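Local coordinates for TT1696 protein (Thermus thermophilus, PDB 1UFB) that is of unknown function but has the helical HEPN fold and may bind DNA, at residues R16-S21 and C31-Q36; H56-L61 and E77-L82; D93-G98 and R102-L107. All coordinates share one frame; numbering follows the deposited sequence.

Interaction 1 of 3, residues R16-S21 and C31-Q36; sequences RHAQGS and CFAAQQ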
loop_
_atom_site.group_PDB
_atom_site.type_symbol
_atom_site.label_atom_id
_atom_site.label_comp_id
_atom_site.label_asym_id
_atom_site.label_seq_id
_atom_site.Cartn_x
_atom_site.Cartn_y
_atom_site.Cartn_z
ATOM N N ARG A 16 4.625 -2.020 -12.601
ATOM C CA ARG A 16 3.502 -2.226 -13.571
ATOM C C ARG A 16 2.166 -1.869 -12.942
ATOM O O ARG A 16 1.241 -1.352 -13.633
ATOM C CB ARG A 16 3.455 -3.677 -14.140
ATOM C CG ARG A 16 4.735 -3.963 -14.993
ATOM C CD ARG A 16 4.664 -5.314 -15.699
ATOM N NE ARG A 16 4.690 -6.430 -14.782
ATOM C CZ ARG A 16 5.784 -7.120 -14.518
ATOM N NH1 ARG A 16 6.928 -6.768 -15.123
ATOM N NH2 ARG A 16 5.724 -8.148 -13.666
ATOM N N HIS A 17 2.023 -2.152 -11.656
ATOM C CA HIS A 17 0.767 -1.762 -10.991
ATOM C C HIS A 17 0.680 -0.194 -10.979
ATOM O O HIS A 17 -0.429 0.366 -11.114
ATOM C CB HIS A 17 0.662 -2.223 -9.515
ATOM C CG HIS A 17 -0.638 -1.799 -8.877
ATOM N ND1 HIS A 17 -1.859 -2.321 -9.267
ATOM C CD2 HIS A 17 -0.909 -0.903 -7.907
ATOM C CE1 HIS A 17 -2.821 -1.768 -8.546
ATOM N NE2 HIS A 17 -2.276 -0.910 -7.710
ATOM N N ALA A 18 1.798 0.498 -10.742
ATOM C CA ALA A 18 1.747 1.980 -10.731
ATOM C C ALA A 18 1.397 2.497 -12.149
ATOM O O ALA A 18 0.678 3.477 -12.296
ATOM C CB ALA A 18 3.140 2.630 -10.204
ATOM N N GLN A 19 1.936 1.849 -13.186
ATOM C CA GLN A 19 1.645 2.262 -14.561
ATOM C C GLN A 19 0.166 2.071 -14.883
ATOM O O GLN A 19 -0.488 2.924 -15.545
ATOM C CB GLN A 19 2.468 1.424 -15.530
ATOM C CG GLN A 19 3.849 1.920 -15.660
ATOM C CD GLN A 19 4.447 1.425 -16.925
ATOM O OE1 GLN A 19 4.850 0.238 -17.020
ATOM N NE2 GLN A 19 4.481 2.308 -17.953
ATOM N N GLY A 20 -0.389 0.947 -14.422
ATOM C CA GLY A 20 -1.792 0.693 -14.652
ATOM C C GLY A 20 -2.639 1.627 -13.807
ATOM O O GLY A 20 -3.750 1.992 -14.209
ATOM N N SER A 21 -2.120 2.047 -12.650
ATOM C CA SER A 21 -2.903 2.926 -11.756
ATOM C C SER A 21 -3.031 4.303 -12.414
ATOM O O SER A 21 -4.006 5.002 -12.248
ATOM C CB SER A 21 -2.182 3.026 -10.425
ATOM O OG SER A 21 -2.213 1.751 -9.773
ATOM N N CYS A 31 1.543 6.770 -7.054
ATOM C CA CYS A 31 2.712 7.265 -6.372
ATOM C C CYS A 31 3.149 6.280 -5.269
ATOM O O CYS A 31 4.345 6.063 -5.046
ATOM C CB CYS A 31 2.431 8.596 -5.667
ATOM S SG CYS A 31 2.316 9.990 -6.929
ATOM N N PHE A 32 2.159 5.757 -4.553
ATOM C CA PHE A 32 2.485 4.782 -3.507
ATOM C C PHE A 32 3.134 3.530 -4.145
ATOM O O PHE A 32 4.190 3.048 -3.704
ATOM C CB PHE A 32 1.190 4.410 -2.766
ATOM C CG PHE A 32 1.384 3.294 -1.763
ATOM C CD1 PHE A 32 2.056 3.568 -0.576
ATOM C CD2 PHE A 32 0.925 1.993 -2.026
ATOM C CE1 PHE A 32 2.272 2.568 0.369
ATOM C CE2 PHE A 32 1.133 0.936 -1.070
ATOM C CZ PHE A 32 1.808 1.247 0.118
ATOM N N ALA A 33 2.540 3.044 -5.229
ATOM C CA ALA A 33 3.061 1.870 -5.899
ATOM C C ALA A 33 4.460 2.156 -6.427
ATOM O O ALA A 33 5.275 1.285 -6.409
ATOM C CB ALA A 33 2.064 1.369 -7.036
ATOM N N ALA A 34 4.763 3.382 -6.859
ATOM C CA ALA A 34 6.107 3.690 -7.325
ATOM C C ALA A 34 7.088 3.642 -6.144
ATOM O O ALA A 34 8.223 3.130 -6.241
ATOM C CB ALA A 34 6.137 5.104 -7.985
ATOM N N GLN A 35 6.702 4.235 -5.018
ATOM C CA GLN A 35 7.625 4.133 -3.852
ATOM C C GLN A 35 7.824 2.606 -3.508
ATOM O O GLN A 35 8.942 2.189 -3.142
ATOM C CB GLN A 35 7.012 4.859 -2.614
ATOM C CG GLN A 35 7.840 4.755 -1.293
ATOM C CD GLN A 35 7.674 3.382 -0.564
ATOM O OE1 GLN A 35 6.672 2.699 -0.742
ATOM N NE2 GLN A 35 8.671 3.015 0.319
ATOM N N GLN A 36 6.756 1.809 -3.625
ATOM C CA GLN A 36 6.850 0.390 -3.292
ATOM C C GLN A 36 7.766 -0.349 -4.271
ATOM O O GLN A 36 8.474 -1.308 -3.883
ATOM C CB GLN A 36 5.447 -0.251 -3.281
ATOM C CG GLN A 36 4.607 0.100 -2.049
ATOM C CD GLN A 36 5.168 -0.584 -0.793
ATOM O OE1 GLN A 36 5.937 0.015 0.059
ATOM N NE2 GLN A 36 4.805 -1.845 -0.655
#
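Ala18 and Ala33 meet methyl against methyl where helices 4-24 and 27-48, joined by a short turn, form the antiparallel helical hairpin of the HEPN domain. The axes of the two short segments approach to 8.0 Å at a crossing angle of -165°, close because small residues line both sides; the CA atoms of Ala18 and Ala33 lie 5.0 Å apart. Each CB points toward the opposite helix, and the pair closes to 3.6 Å between Ala18 CB and Ala33 CB. The Ala18 methyl also rests against the backbone of the next residue, 3.8 Å from Ala34 N, while Leu113 and Ala112 of helix 106-126 pack on Ala18 and Ala34. His17 stands beside this seam. Its CG is anti to the backbone N (chi1 180°), which swings the imidazole along the flank of the seam so that the ring meets Ala33 with its edge, CD2 lying 3.8 Å from Ala33 CB. The two ring nitrogens are used by the second subunit: ND1 bonds Asp26 and NE2 bonds His17 of that chain, while its Trp29 stacks on the ring. The contact therefore joins the intrachain hairpin to the dimer interface. Ser21 OG lies over one face of the His17 ring and donates to His17 O at 2.6 Å, reaching that oxygen from above the carbonyl plane, on the face opposite to Ser21 N.

Interaction 2 of 3, residues H56-L61 and E77-L82; sequences HSILDL and EAAKVL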
loop_
_atom_site.group_PDB
_atom_site.type_symbol
_atom_site.label_atom_id
_atom_site.label_comp_id
_atom_site.label_asym_id
_atom_site.label_seq_id
_atom_site.Cartn_x
_atom_site.Cartn_y
_atom_site.Cartn_z
ATOM N N HIS A 56 10.773 1.731 5.119
ATOM C CA HIS A 56 10.188 2.319 3.914
ATOM C C HIS A 56 10.920 3.512 3.363
ATOM O O HIS A 56 10.491 4.070 2.384
ATOM C CB HIS A 56 8.710 2.662 4.240
ATOM C CG HIS A 56 7.985 1.482 4.790
ATOM N ND1 HIS A 56 7.747 0.357 4.017
ATOM C CD2 HIS A 56 7.570 1.181 6.056
ATOM C CE1 HIS A 56 7.218 -0.586 4.774
ATOM N NE2 HIS A 56 7.104 -0.118 6.014
ATOM N N SER A 57 12.092 3.813 3.927
ATOM C CA SER A 57 12.883 4.954 3.475
ATOM C C SER A 57 13.839 4.563 2.353
ATOM O O SER A 57 14.844 3.884 2.613
ATOM C CB SER A 57 13.733 5.496 4.633
ATOM O OG SER A 57 14.721 6.406 4.095
ATOM N N ILE A 58 13.563 4.972 1.120
ATOM C CA ILE A 58 14.528 4.593 0.142
ATOM C C ILE A 58 15.885 5.378 0.358
ATOM O O ILE A 58 16.990 4.930 -0.046
ATOM C CB ILE A 58 13.921 4.625 -1.308
ATOM C CG1 ILE A 58 14.331 5.814 -1.986
ATOM C CG2 ILE A 58 12.342 4.283 -1.377
ATOM C CD1 ILE A 58 14.823 5.311 -3.188
ATOM N N LEU A 59 15.820 6.488 1.088
ATOM C CA LEU A 59 17.071 7.194 1.482
ATOM C C LEU A 59 17.924 6.257 2.352
ATOM O O LEU A 59 19.152 6.148 2.145
ATOM C CB LEU A 59 16.778 8.452 2.310
ATOM C CG LEU A 59 16.616 9.799 1.602
ATOM C CD1 LEU A 59 16.533 10.935 2.668
ATOM C CD2 LEU A 59 17.908 10.048 0.704
ATOM N N ASP A 60 17.334 5.631 3.367
ATOM C CA ASP A 60 18.154 4.707 4.188
ATOM C C ASP A 60 18.601 3.486 3.335
ATOM O O ASP A 60 19.694 2.961 3.517
ATOM C CB ASP A 60 17.384 4.109 5.364
ATOM C CG ASP A 60 17.181 5.089 6.527
ATOM O OD1 ASP A 60 18.153 5.536 7.118
ATOM O OD2 ASP A 60 16.037 5.390 6.872
ATOM N N LEU A 61 17.695 3.002 2.472
ATOM C CA LEU A 61 17.973 1.843 1.635
ATOM C C LEU A 61 19.205 2.055 0.744
ATOM O O LEU A 61 20.002 1.111 0.533
ATOM C CB LEU A 61 16.723 1.478 0.785
ATOM C CG LEU A 61 15.655 0.847 1.727
ATOM C CD1 LEU A 61 14.332 0.579 0.946
ATOM C CD2 LEU A 61 16.162 -0.452 2.314
ATOM N N GLU A 77 18.239 12.293 -4.628
ATOM C CA GLU A 77 17.134 13.237 -4.778
ATOM C C GLU A 77 15.850 12.475 -5.120
ATOM O O GLU A 77 14.803 12.822 -4.599
ATOM C CB GLU A 77 17.462 14.328 -5.810
ATOM C CG GLU A 77 18.578 15.323 -5.248
ATOM C CD GLU A 77 18.333 15.820 -3.744
ATOM O OE1 GLU A 77 17.341 16.577 -3.450
ATOM O OE2 GLU A 77 19.147 15.436 -2.834
ATOM N N ALA A 78 15.929 11.446 -5.975
ATOM C CA ALA A 78 14.722 10.659 -6.283
ATOM C C ALA A 78 14.155 10.036 -4.965
ATOM O O ALA A 78 12.928 9.952 -4.766
ATOM C CB ALA A 78 15.071 9.504 -7.267
ATOM N N ALA A 79 15.066 9.504 -4.136
ATOM C CA ALA A 79 14.687 8.875 -2.868
ATOM C C ALA A 79 13.896 9.871 -2.012
ATOM O O ALA A 79 12.871 9.548 -1.483
ATOM C CB ALA A 79 15.940 8.425 -2.082
ATOM N N LYS A 80 14.367 11.104 -1.888
ATOM C CA LYS A 80 13.664 12.061 -1.059
ATOM C C LYS A 80 12.263 12.322 -1.550
ATOM O O LYS A 80 11.373 12.548 -0.763
ATOM C CB LYS A 80 14.389 13.428 -1.031
ATOM C CG LYS A 80 15.800 13.417 -0.516
ATOM C CD LYS A 80 16.390 14.869 -0.518
ATOM C CE LYS A 80 17.846 14.840 -0.037
ATOM N NZ LYS A 80 18.461 13.561 -0.533
ATOM N N VAL A 81 12.089 12.348 -2.861
ATOM C CA VAL A 81 10.750 12.569 -3.411
ATOM C C VAL A 81 9.858 11.313 -3.130
ATOM O O VAL A 81 8.760 11.405 -2.603
ATOM C CB VAL A 81 10.854 12.792 -4.882
ATOM C CG1 VAL A 81 9.417 12.919 -5.543
ATOM C CG2 VAL A 81 11.730 14.104 -5.120
ATOM N N LEU A 82 10.358 10.143 -3.462
ATOM C CA LEU A 82 9.541 8.933 -3.271
ATOM C C LEU A 82 9.189 8.679 -1.826
ATOM O O LEU A 82 8.131 8.121 -1.515
ATOM C CB LEU A 82 10.304 7.744 -3.869
ATOM C CG LEU A 82 10.415 7.750 -5.412
ATOM C CD1 LEU A 82 11.409 6.651 -5.856
ATOM C CD2 LEU A 82 9.011 7.465 -6.043
#
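Ile58 and Leu59 both reach Ala79: in Ile58, CG2 lies beside the backbone N and anti to the carbonyl carbon, leaving CG1 to extend over Ala79, although its modelled torsions (chi1 101°, chi2 129°) are unusual and the resulting fit is doubtful in detail. The CA atoms of Ile58 and Ala79 are 5.2 Å apart, and the Ala79 methyl points toward the 56-61 segment. Leu59 reaches the same methyl from beside Ile58, its CD2 3.8 Å from Ala79 CB. Its other branch, CD1, lies 4.1 Å from Lys80 CG, so the leucine straddles the two residues and its side chain crosses that of Lys80 at a slant. An alanine in place of Ile58 would probably open a gap over Ala79 and leave Leu42 and Ile119 without one of their packing partners. Ser57 caps the helix that follows: its OG accepts from Asp60 N at 2.8 Å in a nearly straight bond (167°). Asp83, at the end of helix 73-83, bonds Ser57 OG and the backbone N atoms of Ile58 and Leu59, tying the two short helices together. The long helices 27-48 and 106-126 pack against both, meeting Ile58 and Leu82.

Interaction 3 of 3, residues D93-G98 and R102-L107; sequences DAHPAG and RHYTRL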
loop_
_atom_site.group_PDB
_atom_site.type_symbol
_atom_site.label_atom_id
_atom_site.label_comp_id
_atom_site.label_asym_id
_atom_site.label_seq_id
_atom_site.Cartn_x
_atom_site.Cartn_y
_atom_site.Cartn_z
ATOM N N ASP A 93 -4.903 12.328 7.376
ATOM C CA ASP A 93 -4.231 13.200 8.345
ATOM C C ASP A 93 -2.809 13.656 7.922
ATOM O O ASP A 93 -2.166 14.399 8.629
ATOM C CB ASP A 93 -4.220 12.552 9.729
ATOM C CG ASP A 93 -3.554 11.149 9.743
ATOM O OD1 ASP A 93 -3.339 10.480 8.686
ATOM O OD2 ASP A 93 -3.257 10.702 10.838
ATOM N N ALA A 94 -2.321 13.237 6.763
ATOM C CA ALA A 94 -1.006 13.741 6.269
ATOM C C ALA A 94 -1.258 15.068 5.510
ATOM O O ALA A 94 -0.329 15.691 5.022
ATOM C CB ALA A 94 -0.383 12.782 5.299
ATOM N N HIS A 95 -2.520 15.466 5.358
ATOM C CA HIS A 95 -2.817 16.719 4.634
ATOM C C HIS A 95 -3.822 17.559 5.391
ATOM O O HIS A 95 -4.586 17.038 6.196
ATOM C CB HIS A 95 -3.346 16.428 3.260
ATOM C CG HIS A 95 -2.499 15.458 2.501
ATOM N ND1 HIS A 95 -1.461 15.851 1.689
ATOM C CD2 HIS A 95 -2.549 14.106 2.423
ATOM C CE1 HIS A 95 -0.911 14.786 1.130
ATOM N NE2 HIS A 95 -1.550 13.716 1.564
ATOM N N PRO A 96 -3.818 18.889 5.156
ATOM C CA PRO A 96 -4.765 19.745 5.878
ATOM C C PRO A 96 -6.204 19.379 5.745
ATOM O O PRO A 96 -6.962 19.431 6.695
ATOM C CB PRO A 96 -4.485 21.136 5.307
ATOM C CG PRO A 96 -2.958 21.097 5.117
ATOM C CD PRO A 96 -2.751 19.684 4.515
ATOM N N ALA A 97 -6.611 18.955 4.573
ATOM C CA ALA A 97 -8.024 18.712 4.446
ATOM C C ALA A 97 -8.279 17.715 3.360
ATOM O O ALA A 97 -7.385 17.452 2.529
ATOM C CB ALA A 97 -8.723 20.058 4.107
ATOM N N GLY A 98 -9.503 17.186 3.369
ATOM C CA GLY A 98 -9.926 16.205 2.384
ATOM C C GLY A 98 -9.220 14.844 2.499
ATOM O O GLY A 98 -8.358 14.614 3.376
ATOM N N ARG A 102 -6.907 13.051 -3.233
ATOM C CA ARG A 102 -7.094 14.269 -4.028
ATOM C C ARG A 102 -5.873 15.164 -4.116
ATOM O O ARG A 102 -5.829 16.081 -4.916
ATOM C CB ARG A 102 -8.286 15.110 -3.496
ATOM C CG ARG A 102 -7.973 15.852 -2.269
ATOM C CD ARG A 102 -9.083 16.850 -1.852
ATOM N NE ARG A 102 -8.453 17.910 -1.052
ATOM C CZ ARG A 102 -9.055 18.689 -0.155
ATOM N NH1 ARG A 102 -10.360 18.543 0.105
ATOM N NH2 ARG A 102 -8.336 19.629 0.471
ATOM N N HIS A 103 -4.870 14.913 -3.292
ATOM C CA HIS A 103 -3.712 15.775 -3.337
ATOM C C HIS A 103 -2.663 15.330 -4.334
ATOM O O HIS A 103 -1.575 15.890 -4.313
ATOM C CB HIS A 103 -3.071 15.856 -1.943
ATOM C CG HIS A 103 -3.965 16.477 -0.913
ATOM N ND1 HIS A 103 -4.804 15.740 -0.109
ATOM C CD2 HIS A 103 -4.174 17.777 -0.585
ATOM C CE1 HIS A 103 -5.497 16.554 0.670
ATOM N NE2 HIS A 103 -5.134 17.796 0.402
ATOM N N TYR A 104 -2.969 14.355 -5.194
ATOM C CA TYR A 104 -1.946 13.859 -6.110
ATOM C C TYR A 104 -2.403 13.994 -7.561
ATOM O O TYR A 104 -3.553 13.754 -7.843
ATOM C CB TYR A 104 -1.600 12.405 -5.721
ATOM C CG TYR A 104 -0.991 12.403 -4.330
ATOM C CD1 TYR A 104 -1.800 12.484 -3.190
ATOM C CD2 TYR A 104 0.413 12.452 -4.163
ATOM C CE1 TYR A 104 -1.217 12.616 -1.918
ATOM C CE2 TYR A 104 0.997 12.591 -2.927
ATOM C CZ TYR A 104 0.173 12.675 -1.788
ATOM O OH TYR A 104 0.760 12.825 -0.566
ATOM N N THR A 105 -1.504 14.362 -8.475
ATOM C CA THR A 105 -1.913 14.616 -9.867
ATOM C C THR A 105 -1.240 13.633 -10.842
ATOM O O THR A 105 -0.308 12.865 -10.462
ATOM C CB THR A 105 -1.471 16.045 -10.316
ATOM O OG1 THR A 105 -0.019 16.066 -10.384
ATOM C CG2 THR A 105 -1.952 17.150 -9.308
ATOM N N ARG A 106 -1.673 13.682 -12.092
ATOM C CA ARG A 106 -1.073 12.778 -13.060
ATOM C C ARG A 106 0.432 13.097 -13.264
ATOM O O ARG A 106 1.273 12.172 -13.378
ATOM C CB ARG A 106 -1.794 12.823 -14.435
ATOM C CG ARG A 106 -1.141 11.945 -15.562
ATOM C CD ARG A 106 -1.897 12.007 -16.960
ATOM N NE ARG A 106 -1.797 13.370 -17.558
ATOM C CZ ARG A 106 -0.750 13.863 -18.208
ATOM N NH1 ARG A 106 0.341 13.123 -18.380
ATOM N NH2 ARG A 106 -0.782 15.130 -18.679
ATOM N N LEU A 107 0.774 14.386 -13.392
ATOM C CA LEU A 107 2.173 14.702 -13.656
ATOM C C LEU A 107 3.052 14.222 -12.492
ATOM O O LEU A 107 4.197 13.788 -12.705
ATOM C CB LEU A 107 2.412 16.225 -13.885
ATOM C CG LEU A 107 1.699 16.755 -15.156
ATOM C CD1 LEU A 107 1.803 18.346 -15.200
ATOM C CD2 LEU A 107 2.371 16.155 -16.421
HETATM O O HOH W 1 -5.633 20.294 2.074
#
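Arg102 lies over the backbone of Ala97 and Gly98, beside the aromatic cluster of His95, His103 and Tyr104 in the loop that leads into helix 106-126 of the HEPN domain. Its CG sits between the backbone N and the carbonyl carbon (chi1 76°), and from there the chain runs extended to NE, setting one face of the guanidinium on that backbone, with NH1 3.3 Å from Gly98 CA. A CB on Gly98 would run into NH1 as the arginine now lies. His103 forms an offset stack with His95, centroids 4.1 Å apart and planes only 6° from parallel. The two side chains run in opposite directions, so each CB lies over the other's ring: His95 CB is 3.7 Å from the His103 ring centroid. Arg102 CG lies over the opposite face of His103, leaving that imidazole sandwiched. Tyr104 comes next, its ring steeply inclined to His95 (81°) and its OH in plane at the imidazole edge, 3.1 Å from His95 CE1; His95 NE2 bonds Pro88 O. Thr105 then N-caps helix 106-126. Arg3 of the second subunit bonds His95 O. One water joins the loop segments, bound at 3.0 Å to His103 NE2 and weakly accepting from Ala97 N and Arg102 NH2.

Overall arrangement
All three contacts belong to one HEPN domain and follow one another along the chain, each closing before the next opens. Interactions 1 and 2 lie on opposite sides of the chain's centre, their own centres about 15 Å apart, yet they touch: Gln35 NE2 comes 2.9 Å from His56 O, a weak hydrogen bond, and Ala34 CB lies 4.2 Å from Leu82 CD2. Interaction 3, about 16 Å from interaction 1 between centres, meets it where Cys31 SG lies 4.2 Å from Tyr104 CD2. Interactions 2 and 3 do not touch, their nearest atoms about 8 Å apart. Helix 27-48 thus links the other two. Interactions 1 and 3 both reach the second subunit through several residues, interaction 2 through His56 alone.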